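PDB 4EZA: Ras GTPase-activating-like protein IQGAP2, which probably binds phosphoinositides at membranes through an atypical domain with a pseudo-C2 fold. Local coordinates for residues 102-105 and 106-110. Residues are numbered along the deposited sequence; the frame is centred on the assembly and turned at random.
Sequences VNVN and LLIYL
Asn-103 reaches forward to Leu-106 and makes the N-cap of helix 104-112, the C-terminal helix of this pseudo-C2 domain, just where strand 100-103 ends. Its CG stands anti to the backbone N (chi1 178°), which turns the amide toward the first helical turn. There OD1 accepts from Leu-106 N at 2.9 Å, with the donor lying in the amide's carbonyl plane and the N-H pointing almost straight at the oxygen (166°). Asparagine suits the post because its short side chain can offer an oxygen to an N-H that has no earlier turn to bond with. With an alanine here, OD1 is gone, and Leu-106 N would probably lose its side-chain acceptor, weakening the capped first turn. The backbone O of Asn-103 takes Leu-107 N at 2.8 Å, so the cap residue grips two successive amides. The side chains of Asn-103 and Leu-106 cross at a slant, with Leu-106 CG 3.5 Å from Asn-103 OD1.

Val-102, Val-104 and Leu-107 are buried, and Ile-108 is partly so; their branched aliphatic chains offer only carbon to their neighbours. Leu-107 sends CD2 back across the strand end to CG2 of Val-102, 4.0 Å away, while Val-102 also packs on Met-94 and Met-96 of strand 93-97. One turn apart, Val-104 and Ile-108 meet obliquely, and Ile-108 continues onto Ile-80 and Leu-83 of helix 80-88. Their closest side-chain atoms are Val-104 CG1 and Ile-108 CD1, at 3.9 Å.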
loop_
_atom_site.group_PDB
_atom_site.type_symbol
_atom_site.label_atom_id
_atom_site.label_comp_id
_atom_site.label_asym_id
_atom_site.label_seq_id
_atom_site.Cartn_x
_atom_site.Cartn_y
_atom_site.Cartn_z
ATOM N N VAL A 102 1.336 6.681 1.359
ATOM C CA VAL A 102 1.293 6.238 -0.039
ATOM C C VAL A 102 0.640 7.254 -0.955
ATOM O O VAL A 102 -0.138 8.116 -0.520
ATOM C CB VAL A 102 0.599 4.853 -0.244
ATOM C CG1 VAL A 102 1.309 3.758 0.560
ATOM C CG2 VAL A 102 -0.885 4.920 0.091
ATOM N N ASN A 103 0.968 7.163 -2.239
ATOM C CA ASN A 103 0.358 8.006 -3.276
ATOM C C ASN A 103 -0.912 7.325 -3.812
ATOM O O ASN A 103 -0.852 6.183 -4.278
ATOM C CB ASN A 103 1.395 8.270 -4.376
ATOM C CG ASN A 103 0.829 9.107 -5.509
ATOM O OD1 ASN A 103 0.069 8.611 -6.347
ATOM N ND2 ASN A 103 1.137 10.408 -5.507
ATOM N N VAL A 104 -2.045 8.032 -3.748
ATOM C CA VAL A 104 -3.355 7.484 -4.139
ATOM C C VAL A 104 -3.391 7.028 -5.595
ATOM O O VAL A 104 -3.752 5.871 -5.884
ATOM C CB VAL A 104 -4.502 8.494 -3.829
ATOM C CG1 VAL A 104 -5.832 8.009 -4.417
ATOM C CG2 VAL A 104 -4.633 8.704 -2.330
ATOM N N ASN A 105 -2.988 7.906 -6.511
ATOM C CA ASN A 105 -3.043 7.562 -7.929
ATOM C C ASN A 105 -2.228 6.332 -8.247
ATOM O O ASN A 105 -2.696 5.446 -8.964
ATOM C CB ASN A 105 -2.635 8.737 -8.821
ATOM C CG ASN A 105 -3.750 9.777 -8.953
ATOM O OD1 ASN A 105 -4.867 9.604 -8.429
ATOM N ND2 ASN A 105 -3.456 10.854 -9.667
ATOM N N LEU A 106 -1.011 6.274 -7.714
ATOM C CA LEU A 106 -0.143 5.145 -8.012
ATOM C C LEU A 106 -0.573 3.879 -7.281
ATOM O O LEU A 106 -0.360 2.779 -7.797
ATOM C CB LEU A 106 1.320 5.489 -7.735
ATOM C CG LEU A 106 1.824 6.628 -8.624
ATOM C CD1 LEU A 106 3.251 6.930 -8.209
ATOM C CD2 LEU A 106 1.788 6.268 -10.110
ATOM N N LEU A 107 -1.205 4.038 -6.115
ATOM C CA LEU A 107 -1.797 2.899 -5.418
ATOM C C LEU A 107 -2.942 2.303 -6.241
ATOM O O LEU A 107 -3.029 1.093 -6.373
ATOM C CB LEU A 107 -2.260 3.299 -4.028
ATOM C CG LEU A 107 -2.887 2.158 -3.229
ATOM C CD1 LEU A 107 -1.879 1.067 -2.927
ATOM C CD2 LEU A 107 -3.495 2.782 -1.985
ATOM N N ILE A 108 -3.803 3.150 -6.811
ATOM C CA ILE A 108 -4.904 2.663 -7.646
ATOM C C ILE A 108 -4.338 1.813 -8.787
ATOM O O ILE A 108 -4.817 0.690 -9.044
ATOM C CB ILE A 108 -5.755 3.826 -8.162
ATOM C CG1 ILE A 108 -6.525 4.477 -7.013
ATOM C CG2 ILE A 108 -6.753 3.320 -9.224
ATOM C CD1 ILE A 108 -7.097 5.827 -7.359
ATOM N N TYR A 109 -3.292 2.321 -9.438
ATOM C CA TYR A 109 -2.663 1.593 -10.549
ATOM C C TYR A 109 -2.048 0.275 -10.071
ATOM O O TYR A 109 -2.191 -0.757 -10.736
ATOM C CB TYR A 109 -1.607 2.480 -11.233
ATOM C CG TYR A 109 -0.752 1.789 -12.301
ATOM C CD1 TYR A 109 -1.185 1.734 -13.623
ATOM C CD2 TYR A 109 0.480 1.192 -11.987
ATOM C CE1 TYR A 109 -0.426 1.105 -14.616
ATOM C CE2 TYR A 109 1.239 0.556 -12.973
ATOM C CZ TYR A 109 0.781 0.522 -14.281
ATOM O OH TYR A 109 1.520 -0.100 -15.273
ATOM N N LEU A 110 -1.341 0.316 -8.946
ATOM C CA LEU A 110 -0.740 -0.888 -8.380
ATOM C C LEU A 110 -1.797 -1.974 -8.139
ATOM O O LEU A 110 -1.575 -3.157 -8.449
ATOM C CB LEU A 110 -0.014 -0.557 -7.084
ATOM C CG LEU A 110 0.849 -1.672 -6.503
ATOM C CD1 LEU A 110 2.132 -1.737 -7.264
ATOM C CD2 LEU A 110 1.115 -1.427 -5.045
#